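Local structure of DNA mismatch repair protein MutL (6LZI) at residues 34-39 with 46-51; 102-107 with 134-139. The protein binds ADP in its ATPase domain and probably couples ATP binding and hydrolysis to its work as an endonuclease in DNA mismatch repair. One frame throughout, in Å; residues are numbered along the deposited sequence.

Interaction 1. Residues 34-39 with 46-51. With ADP (adenosine-5'-diphosphate), chain H.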
ATOM      1  N   LYS A  34       9.815   3.117   6.695  1.00 21.80           N
ATOM      2  CA  LYS A  34      10.340   2.503   5.489  1.00 22.23           C
ATOM      3  C   LYS A  34       9.621   1.186   5.323  1.00 21.54           C
ATOM      4  O   LYS A  34       9.610   0.385   6.270  1.00 22.03           O
ATOM      5  CB  LYS A  34      11.855   2.283   5.642  1.00 22.40           C
ATOM      6  CG  LYS A  34      12.481   3.618   5.988  1.00 29.15           C
ATOM      7  CD  LYS A  34      13.776   3.877   5.249  1.00 37.63           C
ATOM      8  CE  LYS A  34      14.272   5.317   5.571  1.00 42.14           C
ATOM      9  NZ  LYS A  34      15.064   5.300   6.863  1.00 46.98           N
ATOM     10  N   VAL A  35       8.914   1.049   4.195  1.00 19.44           N
ATOM     11  CA  VAL A  35       8.187  -0.159   3.851  1.00 17.73           C
ATOM     12  C   VAL A  35       8.746  -0.718   2.551  1.00 18.05           C
ATOM     13  O   VAL A  35       8.772  -0.025   1.525  1.00 21.89           O
ATOM     14  CB  VAL A  35       6.700   0.166   3.698  1.00 20.86           C
ATOM     15  CG1 VAL A  35       5.952  -1.110   3.214  1.00 25.90           C
ATOM     16  CG2 VAL A  35       6.102   0.704   5.039  1.00 21.69           C
ATOM     17  N   GLU A  36       9.143  -1.976   2.576  1.00 19.72           N
ATOM     18  CA  GLU A  36       9.770  -2.568   1.405  1.00 20.33           C
ATOM     19  C   GLU A  36       8.896  -3.732   1.004  1.00 20.04           C
ATOM     20  O   GLU A  36       8.601  -4.587   1.854  1.00 19.77           O
ATOM     21  CB  GLU A  36      11.148  -3.083   1.779  1.00 24.57           C
ATOM     22  CG  GLU A  36      11.911  -3.697   0.618  1.00 34.46           C
ATOM     23  CD  GLU A  36      13.278  -4.166   1.109  1.00 42.37           C
ATOM     24  OE1 GLU A  36      14.090  -3.271   1.451  1.00 45.34           O
ATOM     25  OE2 GLU A  36      13.487  -5.395   1.244  1.00 44.67           O
ATOM     26  N   VAL A  37       8.486  -3.763  -0.276  1.00 18.12           N
ATOM     27  CA  VAL A  37       7.686  -4.853  -0.796  1.00 22.74           C
ATOM     28  C   VAL A  37       8.417  -5.569  -1.912  1.00 19.29           C
ATOM     29  O   VAL A  37       8.978  -4.936  -2.821  1.00 21.82           O
ATOM     30  CB  VAL A  37       6.367  -4.310  -1.359  1.00 20.36           C
ATOM     31  CG1 VAL A  37       5.452  -5.464  -1.836  1.00 20.03           C
ATOM     32  CG2 VAL A  37       5.623  -3.416  -0.296  1.00 20.97           C
ATOM     33  N   GLU A  38       8.328  -6.900  -1.913  1.00 24.30           N
ATOM     34  CA  GLU A  38       8.897  -7.692  -3.003  1.00 21.05           C
ATOM     35  C   GLU A  38       7.847  -8.689  -3.433  1.00 19.35           C
ATOM     36  O   GLU A  38       7.208  -9.319  -2.602  1.00 21.01           O
ATOM     37  CB  GLU A  38      10.190  -8.403  -2.565  1.00 27.27           C
ATOM     38  CG  GLU A  38      10.592  -9.392  -3.609  1.00 31.90           C
ATOM     39  CD  GLU A  38      11.955  -9.971  -3.357  1.00 41.47           C
ATOM     40  OE1 GLU A  38      12.388  -9.920  -2.166  1.00 38.01           O
ATOM     41  OE2 GLU A  38      12.572 -10.460  -4.355  1.00 42.01           O
ATOM     42  N   ILE A  39       7.651  -8.819  -4.752  1.00 21.74           N
ATOM     43  CA  ILE A  39       6.785  -9.872  -5.226  1.00 23.76           C
ATOM     44  C   ILE A  39       7.541 -10.671  -6.267  1.00 23.84           C
ATOM     45  O   ILE A  39       8.433 -10.144  -6.968  1.00 23.84           O
ATOM     46  CB  ILE A  39       5.473  -9.307  -5.811  1.00 24.54           C
ATOM     47  CG1 ILE A  39       5.776  -8.316  -6.894  1.00 23.97           C
ATOM     48  CG2 ILE A  39       4.634  -8.542  -4.709  1.00 22.44           C
ATOM     49  CD1 ILE A  39       4.509  -7.979  -7.662  1.00 27.79           C
ATOM     50  N   LEU A  46       5.846 -15.418  -4.259  1.00 25.95           N
ATOM     51  CA  LEU A  46       6.263 -14.808  -3.004  1.00 24.12           C
ATOM     52  C   LEU A  46       5.739 -13.394  -2.948  1.00 19.04           C
ATOM     53  O   LEU A  46       5.907 -12.608  -3.892  1.00 21.25           O
ATOM     54  CB  LEU A  46       7.796 -14.794  -2.884  1.00 27.17           C
ATOM     55  CG  LEU A  46       8.265 -13.981  -1.668  1.00 22.71           C
ATOM     56  CD1 LEU A  46       8.071 -14.625  -0.330  1.00 24.99           C
ATOM     57  CD2 LEU A  46       9.728 -13.553  -2.007  1.00 25.54           C
ATOM     58  N   ILE A  47       5.212 -13.052  -1.784  1.00 20.99           N
ATOM     59  CA  ILE A  47       4.971 -11.696  -1.352  1.00 17.86           C
ATOM     60  C   ILE A  47       5.741 -11.516  -0.064  1.00 19.92           C
ATOM     61  O   ILE A  47       5.528 -12.292   0.897  1.00 21.79           O
ATOM     62  CB  ILE A  47       3.447 -11.511  -1.067  1.00 17.22           C
ATOM     63  CG1 ILE A  47       2.631 -11.675  -2.369  1.00 21.37           C
ATOM     64  CG2 ILE A  47       3.131 -10.141  -0.531  1.00 18.72           C
ATOM     65  CD1 ILE A  47       1.262 -12.264  -2.097  1.00 22.44           C
ATOM     66  N   ARG A  48       6.611 -10.491  -0.019  1.00 20.96           N
ATOM     67  CA  ARG A  48       7.410 -10.164   1.159  1.00 17.28           C
ATOM     68  C   ARG A  48       7.225  -8.682   1.468  1.00 16.10           C
ATOM     69  O   ARG A  48       7.276  -7.848   0.547  1.00 21.20           O
ATOM     70  CB  ARG A  48       8.902 -10.456   0.924  1.00 21.93           C
ATOM     71  CG  ARG A  48       9.655 -10.147   2.156  1.00 25.52           C
ATOM     72  CD  ARG A  48      11.135 -10.535   2.045  1.00 31.14           C
ATOM     73  NE  ARG A  48      11.753  -9.847   0.916  1.00 35.14           N
ATOM     74  CZ  ARG A  48      12.269  -8.632   0.976  1.00 33.06           C
ATOM     75  NH1 ARG A  48      12.243  -7.926   2.123  1.00 29.66           N
ATOM     76  NH2 ARG A  48      12.801  -8.116  -0.122  1.00 34.23           N
ATOM     77  N   VAL A  49       6.934  -8.373   2.740  1.00 20.80           N
ATOM     78  CA  VAL A  49       6.815  -6.985   3.189  1.00 16.17           C
ATOM     79  C   VAL A  49       7.651  -6.824   4.430  1.00 15.74           C
ATOM     80  O   VAL A  49       7.426  -7.501   5.435  1.00 17.21           O
ATOM     81  CB  VAL A  49       5.346  -6.604   3.452  1.00 18.41           C
ATOM     82  CG1 VAL A  49       5.187  -5.135   3.957  1.00 18.47           C
ATOM     83  CG2 VAL A  49       4.532  -6.731   2.199  1.00 22.47           C
ATOM     84  N   LYS A  50       8.557  -5.880   4.367  1.00 19.69           N
ATOM     85  CA  LYS A  50       9.524  -5.602   5.385  1.00 20.24           C
ATOM     86  C   LYS A  50       9.246  -4.175   5.819  1.00 18.25           C
ATOM     87  O   LYS A  50       9.081  -3.290   4.968  1.00 19.40           O
ATOM     88  CB  LYS A  50      10.904  -5.688   4.841  1.00 19.12           C
ATOM     89  CG  LYS A  50      12.005  -5.488   5.954  1.00 23.64           C
ATOM     90  CD  LYS A  50      13.297  -5.621   5.164  1.00 24.76           C
ATOM     91  CE  LYS A  50      14.529  -5.539   6.072  1.00 31.30           C
ATOM     92  NZ  LYS A  50      14.614  -4.120   6.453  1.00 35.42           N
ATOM     93  N   ASP A  51       9.301  -3.960   7.121  1.00 17.21           N
ATOM     94  CA  ASP A  51       9.156  -2.616   7.679  1.00 17.22           C
ATOM     95  C   ASP A  51      10.090  -2.422   8.870  1.00 19.64           C
ATOM     96  O   ASP A  51      10.622  -3.394   9.463  1.00 18.26           O
ATOM     97  CB  ASP A  51       7.667  -2.347   8.084  1.00 19.46           C
ATOM     98  CG  ASP A  51       7.219  -3.089   9.326  1.00 20.97           C
ATOM     99  OD1 ASP A  51       7.897  -3.005  10.413  1.00 23.87           O
ATOM    100  OD2 ASP A  51       6.179  -3.833   9.217  1.00 18.48           O
TER
HETATM  101  PB  ADP H 407      -5.360  -6.096  12.782  1.00 32.34           P
HETATM  102  O1B ADP H 407      -4.252  -5.371  12.096  1.00 26.41           O
HETATM  103  O2B ADP H 407      -5.305  -5.927  14.323  1.00 33.18           O
HETATM  104  O3B ADP H 407      -6.718  -5.694  12.248  1.00 35.93           O
HETATM  105  PA  ADP H 407      -3.885  -8.316  11.729  1.00 29.16           P
HETATM  106  O1A ADP H 407      -4.183  -9.784  11.622  1.00 27.95           O
HETATM  107  O2A ADP H 407      -3.596  -7.633  10.436  1.00 21.34           O
HETATM  108  O3A ADP H 407      -5.194  -7.660  12.505  1.00 31.48           O
HETATM  109  O5' ADP H 407      -2.545  -8.082  12.601  1.00 29.56           O
HETATM  110  C5' ADP H 407      -2.743  -8.546  13.937  1.00 33.50           C
HETATM  111  C4' ADP H 407      -1.839  -7.789  14.905  1.00 34.04           C
HETATM  112  O4' ADP H 407      -0.501  -8.129  14.642  1.00 30.90           O
HETATM  113  C3' ADP H 407      -1.891  -6.276  14.844  1.00 28.51           C
HETATM  114  O3' ADP H 407      -2.906  -5.788  15.763  1.00 33.17           O
HETATM  115  C2' ADP H 407      -0.520  -5.882  15.357  1.00 26.31           C
HETATM  116  O2' ADP H 407      -0.650  -5.960  16.814  1.00 30.85           O
HETATM  117  C1' ADP H 407       0.351  -7.037  14.925  1.00 24.26           C
HETATM  118  N9  ADP H 407       1.076  -6.763  13.691  1.00 23.12           N
HETATM  119  C8  ADP H 407       0.832  -7.265  12.449  1.00 22.37           C
HETATM  120  N7  ADP H 407       1.739  -6.802  11.548  1.00 20.33           N
HETATM  121  C5  ADP H 407       2.545  -5.973  12.261  1.00 21.65           C
HETATM  122  C6  ADP H 407       3.706  -5.159  11.889  1.00 20.71           C
HETATM  123  N6  ADP H 407       4.129  -5.127  10.596  1.00 22.42           N
HETATM  124  N1  ADP H 407       4.301  -4.433  12.877  1.00 21.97           N
HETATM  125  C2  ADP H 407       3.795  -4.476  14.178  1.00 20.06           C
HETATM  126  N3  ADP H 407       2.763  -5.212  14.586  1.00 22.08           N
HETATM  127  C4  ADP H 407       2.139  -5.975  13.647  1.00 23.93           C
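E36 and E38 clasp R48 across an antiparallel beta hairpin, strands 34-40 and 46-51, in the large mixed sheet of the ATPase domain. The axes of the two segments come within 4.7 Å of each other, and E36 and E38 form the hydrogen-bonded pairs with K50 and R48. On the polar face R48 bends at chi3 (58°), which turns NE back toward strand 34-39 instead of letting the chain run straight out. Both carboxylates meet the edge of the guanidinium in its plane, their own planes turned nearly perpendicular to it. E36 OE2 takes two bonds, 3.0 Å from R48 NH1 and 3.1 Å from R48 NH2, arriving from opposite faces of the carboxylate plane. E38 OE1 is gripped from the side, 2.8 Å from R48 NH2 and 3.1 Å from R48 NE. Shared in this way, NH2 ties the two acids together. The opposite face is mostly aliphatic: V35 CG1 lies 4.2 Å from V49 CG1, while I47 and V49 also pack on helix 16-29. D51, at the end of strand 46-51, is its acidic exception. Its OD2 accepts a bond of 2.8 Å from ADP N6, with S27 as a second partner, and G53 N holds OD1. An acidic side chain reading the adenine amino group from a sheet strand is characteristic of the Bergerat ATP-binding fold.

Interaction 2. Residues 102-107 with 134-139; sequences KLRSRF and GTEVEV. With ADP (adenosine-5'-diphosphate), chain H.
Strands 100-106 and 134-140 pair antiparallel beside the adenine, which T135 touches; S105 faces T135 in a non-hydrogen-bonded pair. S105 OG gives its proton to T135 OG1 at 2.9 Å. T135 places OG1 anti to its carbonyl carbon, where it also lies 3.4 Å from ADP N1; its CB and CG2 approach the amino nitrogen N6, CB at 3.5 Å. On the same face L103 CD1 meets V137 CG2 at 3.8 Å, the two side chains crossing at a slant. The strands belong to the sheet of the GHKL-type ATPase fold: 100-106 has 113-119 on its other side, and 134-140 has 46-51. The face turned from the nucleotide is charged. R104 CG sits between the backbone N and the carbonyl carbon (chi1 65°), 3.6 Å from E136 CB, and the two side chains run side by side. R104 NH1 then bonds two acids, E136 OE2 at 2.8 Å with a bent N-H (132°) and E138 OE2 at 2.9 Å with a nearly straight one (169°). Each oxygen is approached from above its carboxylate plane. With NE engaged by E115 on strand 113-119, the guanidinium is probably well fixed in its rotation. A water donates to E138 OE1 and accepts from K102 NZ, with a weak bond from R104 NH2. At the far end G134 has backbone angles that by themselves call for glycine, and its backbone pairs with R106 in both directions.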
ATOM      1  N   LYS A 102       5.651 -17.102   6.610  1.00 24.73           N
ATOM      2  CA  LYS A 102       6.559 -16.836   7.712  1.00 22.04           C
ATOM      3  C   LYS A 102       6.366 -15.411   8.215  1.00 22.35           C
ATOM      4  O   LYS A 102       6.198 -14.494   7.436  1.00 25.34           O
ATOM      5  CB  LYS A 102       8.038 -17.019   7.301  1.00 24.49           C
ATOM      6  CG  LYS A 102       8.478 -18.451   7.135  1.00 29.77           C
ATOM      7  CD  LYS A 102       9.969 -18.552   6.942  1.00 36.51           C
ATOM      8  CE  LYS A 102      10.353 -19.976   6.493  1.00 39.79           C
ATOM      9  NZ  LYS A 102      11.633 -19.893   5.722  1.00 37.86           N
ATOM     10  N   LEU A 103       6.440 -15.212   9.504  1.00 20.54           N
ATOM     11  CA  LEU A 103       6.509 -13.836  10.003  1.00 21.08           C
ATOM     12  C   LEU A 103       7.672 -13.753  10.970  1.00 19.40           C
ATOM     13  O   LEU A 103       7.748 -14.546  11.888  1.00 21.27           O
ATOM     14  CB  LEU A 103       5.243 -13.441  10.731  1.00 23.13           C
ATOM     15  CG  LEU A 103       5.149 -12.059  11.463  1.00 24.80           C
ATOM     16  CD1 LEU A 103       3.687 -11.456  11.429  1.00 25.22           C
ATOM     17  CD2 LEU A 103       5.558 -12.118  12.879  1.00 27.94           C
ATOM     18  N   ARG A 104       8.592 -12.830  10.751  1.00 19.37           N
ATOM     19  CA  ARG A 104       9.638 -12.597  11.726  1.00 17.77           C
ATOM     20  C   ARG A 104       9.523 -11.157  12.224  1.00 19.22           C
ATOM     21  O   ARG A 104       9.181 -10.260  11.458  1.00 21.28           O
ATOM     22  CB  ARG A 104      11.051 -12.888  11.137  1.00 22.30           C
ATOM     23  CG  ARG A 104      11.512 -11.967   9.977  1.00 24.58           C
ATOM     24  CD  ARG A 104      12.919 -12.458   9.519  1.00 24.36           C
ATOM     25  NE  ARG A 104      12.761 -13.794   8.915  1.00 25.66           N
ATOM     26  CZ  ARG A 104      12.391 -13.973   7.643  1.00 31.09           C
ATOM     27  NH1 ARG A 104      12.118 -12.918   6.871  1.00 30.71           N
ATOM     28  NH2 ARG A 104      12.251 -15.212   7.123  1.00 29.75           N
ATOM     29  N   SER A 105       9.778 -10.947  13.509  1.00 18.28           N
ATOM     30  CA  SER A 105       9.645  -9.597  14.101  1.00 18.57           C
ATOM     31  C   SER A 105      10.564  -9.430  15.309  1.00 18.98           C
ATOM     32  O   SER A 105      10.730 -10.334  16.140  1.00 21.41           O
ATOM     33  CB  SER A 105       8.194  -9.297  14.534  1.00 20.54           C
ATOM     34  OG  SER A 105       8.043  -7.945  14.895  1.00 22.11           O
ATOM     35  N   ARG A 106      11.172  -8.252  15.387  1.00 21.61           N
ATOM     36  CA  ARG A 106      12.006  -7.865  16.486  1.00 21.33           C
ATOM     37  C   ARG A 106      11.368  -6.613  17.096  1.00 23.03           C
ATOM     38  O   ARG A 106      11.190  -5.598  16.406  1.00 25.48           O
ATOM     39  CB  ARG A 106      13.407  -7.562  16.018  1.00 24.30           C
ATOM     40  CG  ARG A 106      14.312  -7.173  17.218  1.00 23.98           C
ATOM     41  CD  ARG A 106      15.754  -6.893  16.711  1.00 26.40           C
ATOM     42  NE  ARG A 106      16.502  -6.081  17.661  1.00 26.50           N
ATOM     43  CZ  ARG A 106      17.710  -5.588  17.385  1.00 35.41           C
ATOM     44  NH1 ARG A 106      18.282  -5.899  16.218  1.00 34.57           N
ATOM     45  NH2 ARG A 106      18.324  -4.766  18.237  1.00 36.90           N
ATOM     46  N   PHE A 107      10.995  -6.731  18.350  1.00 26.46           N
ATOM     47  CA  PHE A 107      10.333  -5.640  19.058  1.00 29.59           C
ATOM     48  C   PHE A 107      11.362  -4.565  19.372  1.00 31.59           C
ATOM     49  O   PHE A 107      12.520  -4.864  19.687  1.00 29.90           O
ATOM     50  CB  PHE A 107       9.737  -6.233  20.343  1.00 23.99           C
ATOM     51  CG  PHE A 107       8.737  -5.362  21.055  1.00 29.82           C
ATOM     52  CD1 PHE A 107       7.593  -4.915  20.403  1.00 28.29           C
ATOM     53  CD2 PHE A 107       8.856  -5.177  22.396  1.00 32.60           C
ATOM     54  CE1 PHE A 107       6.651  -4.157  21.082  1.00 34.08           C
ATOM     55  CE2 PHE A 107       7.885  -4.407  23.125  1.00 38.24           C
ATOM     56  CZ  PHE A 107       6.782  -3.929  22.446  1.00 33.91           C
ATOM     57  N   GLY A 134      11.855  -4.316  13.746  1.00 20.97           N
ATOM     58  CA  GLY A 134      10.760  -4.210  12.784  1.00 17.00           C
ATOM     59  C   GLY A 134      10.209  -5.606  12.437  1.00 20.39           C
ATOM     60  O   GLY A 134      10.364  -6.564  13.194  1.00 20.81           O
ATOM     61  N   THR A 135       9.522  -5.714  11.301  1.00 18.61           N
ATOM     62  CA  THR A 135       8.744  -6.919  10.972  1.00 20.15           C
ATOM     63  C   THR A 135       8.895  -7.256   9.509  1.00 17.27           C
ATOM     64  O   THR A 135       8.947  -6.363   8.667  1.00 18.63           O
ATOM     65  CB  THR A 135       7.238  -6.675  11.292  1.00 22.46           C
ATOM     66  OG1 THR A 135       7.104  -6.357  12.681  1.00 23.09           O
ATOM     67  CG2 THR A 135       6.386  -7.880  10.992  1.00 22.85           C
ATOM     68  N   GLU A 136       9.027  -8.546   9.206  1.00 15.00           N
ATOM     69  CA  GLU A 136       9.113  -9.020   7.837  1.00 20.79           C
ATOM     70  C   GLU A 136       8.145 -10.193   7.709  1.00 18.43           C
ATOM     71  O   GLU A 136       8.200 -11.119   8.515  1.00 21.09           O
ATOM     72  CB  GLU A 136      10.564  -9.446   7.521  1.00 18.40           C
ATOM     73  CG  GLU A 136      10.665  -9.867   6.070  1.00 20.24           C
ATOM     74  CD  GLU A 136      12.124  -9.793   5.648  1.00 24.42           C
ATOM     75  OE1 GLU A 136      12.389  -9.097   4.663  1.00 30.06           O
ATOM     76  OE2 GLU A 136      12.928 -10.273   6.463  1.00 30.45           O
ATOM     77  N   VAL A 137       7.251 -10.155   6.712  1.00 18.49           N
ATOM     78  CA  VAL A 137       6.286 -11.224   6.485  1.00 20.84           C
ATOM     79  C   VAL A 137       6.538 -11.757   5.079  1.00 19.88           C
ATOM     80  O   VAL A 137       6.715 -10.971   4.122  1.00 19.23           O
ATOM     81  CB  VAL A 137       4.847 -10.666   6.643  1.00 16.74           C
ATOM     82  CG1 VAL A 137       3.816 -11.815   6.480  1.00 17.95           C
ATOM     83  CG2 VAL A 137       4.742 -10.060   8.014  1.00 23.27           C
ATOM     84  N   GLU A 138       6.617 -13.091   4.953  1.00 19.27           N
ATOM     85  CA  GLU A 138       6.811 -13.751   3.657  1.00 19.52           C
ATOM     86  C   GLU A 138       5.622 -14.661   3.462  1.00 24.77           C
ATOM     87  O   GLU A 138       5.373 -15.526   4.293  1.00 23.94           O
ATOM     88  CB  GLU A 138       8.104 -14.576   3.640  1.00 22.91           C
ATOM     89  CG  GLU A 138       9.234 -13.614   3.846  1.00 26.80           C
ATOM     90  CD  GLU A 138      10.585 -14.249   3.742  1.00 31.61           C
ATOM     91  OE1 GLU A 138      10.632 -15.429   3.360  1.00 32.04           O
ATOM     92  OE2 GLU A 138      11.572 -13.552   4.053  1.00 32.98           O
ATOM     93  N   VAL A 139       4.901 -14.448   2.364  1.00 21.80           N
ATOM     94  CA  VAL A 139       3.739 -15.260   1.991  1.00 18.98           C
ATOM     95  C   VAL A 139       4.059 -15.986   0.678  1.00 17.33           C
ATOM     96  O   VAL A 139       4.299 -15.340  -0.356  1.00 20.38           O
ATOM     97  CB  VAL A 139       2.513 -14.344   1.844  1.00 19.15           C
ATOM     98  CG1 VAL A 139       1.312 -15.128   1.435  1.00 20.03           C
ATOM     99  CG2 VAL A 139       2.350 -13.645   3.224  1.00 21.26           C
TER
HETATM  100  PB  ADP H 407      -5.360  -6.096  12.782  1.00 32.34           P
HETATM  101  O1B ADP H 407      -4.252  -5.371  12.096  1.00 26.41           O
HETATM  102  O2B ADP H 407      -5.305  -5.927  14.323  1.00 33.18           O
HETATM  103  O3B ADP H 407      -6.718  -5.694  12.248  1.00 35.93           O
HETATM  104  PA  ADP H 407      -3.885  -8.316  11.729  1.00 29.16           P
HETATM  105  O1A ADP H 407      -4.183  -9.784  11.622  1.00 27.95           O
HETATM  106  O2A ADP H 407      -3.596  -7.633  10.436  1.00 21.34           O
HETATM  107  O3A ADP H 407      -5.194  -7.660  12.505  1.00 31.48           O
HETATM  108  O5' ADP H 407      -2.545  -8.082  12.601  1.00 29.56           O
HETATM  109  C5' ADP H 407      -2.743  -8.546  13.937  1.00 33.50           C
HETATM  110  C4' ADP H 407      -1.839  -7.789  14.905  1.00 34.04           C
HETATM  111  O4' ADP H 407      -0.501  -8.129  14.642  1.00 30.90           O
HETATM  112  C3' ADP H 407      -1.891  -6.276  14.844  1.00 28.51           C
HETATM  113  O3' ADP H 407      -2.906  -5.788  15.763  1.00 33.17           O
HETATM  114  C2' ADP H 407      -0.520  -5.882  15.357  1.00 26.31           C
HETATM  115  O2' ADP H 407      -0.650  -5.960  16.814  1.00 30.85           O
HETATM  116  C1' ADP H 407       0.351  -7.037  14.925  1.00 24.26           C
HETATM  117  N9  ADP H 407       1.076  -6.763  13.691  1.00 23.12           N
HETATM  118  C8  ADP H 407       0.832  -7.265  12.449  1.00 22.37           C
HETATM  119  N7  ADP H 407       1.739  -6.802  11.548  1.00 20.33           N
HETATM  120  C5  ADP H 407       2.545  -5.973  12.261  1.00 21.65           C
HETATM  121  C6  ADP H 407       3.706  -5.159  11.889  1.00 20.71           C
HETATM  122  N6  ADP H 407       4.129  -5.127  10.596  1.00 22.42           N
HETATM  123  N1  ADP H 407       4.301  -4.433  12.877  1.00 21.97           N
HETATM  124  C2  ADP H 407       3.795  -4.476  14.178  1.00 20.06           C
HETATM  125  N3  ADP H 407       2.763  -5.212  14.586  1.00 22.08           N
HETATM  126  C4  ADP H 407       2.139  -5.975  13.647  1.00 23.93           C
HETATM  127  O   HOH W   1      12.318 -17.031   4.912  1.00 37.67           O

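Strands 46-51 and 134-140 are neighbours in one sheet, so the two contacts are successive pairings of it, their centres about 10 Å apart. Both are partly buried, interaction 2 farther out, centred about 17 Å from the centre of the chain against about 10 Å for interaction 1. I47 O and V139 N probably form a hydrogen bond at 2.7 Å, and R48 NH1 bridges to E136 OE1 at 2.8 Å, joining the two arginine-glutamate networks into one chain of charges on the partly exposed face. The buried face differs between them. Interaction 1 is mainly aliphatic there and gives the nucleotide a carboxylate; interaction 2 mixes leucine and valine with hydroxyls and offers threonine beside the same adenine.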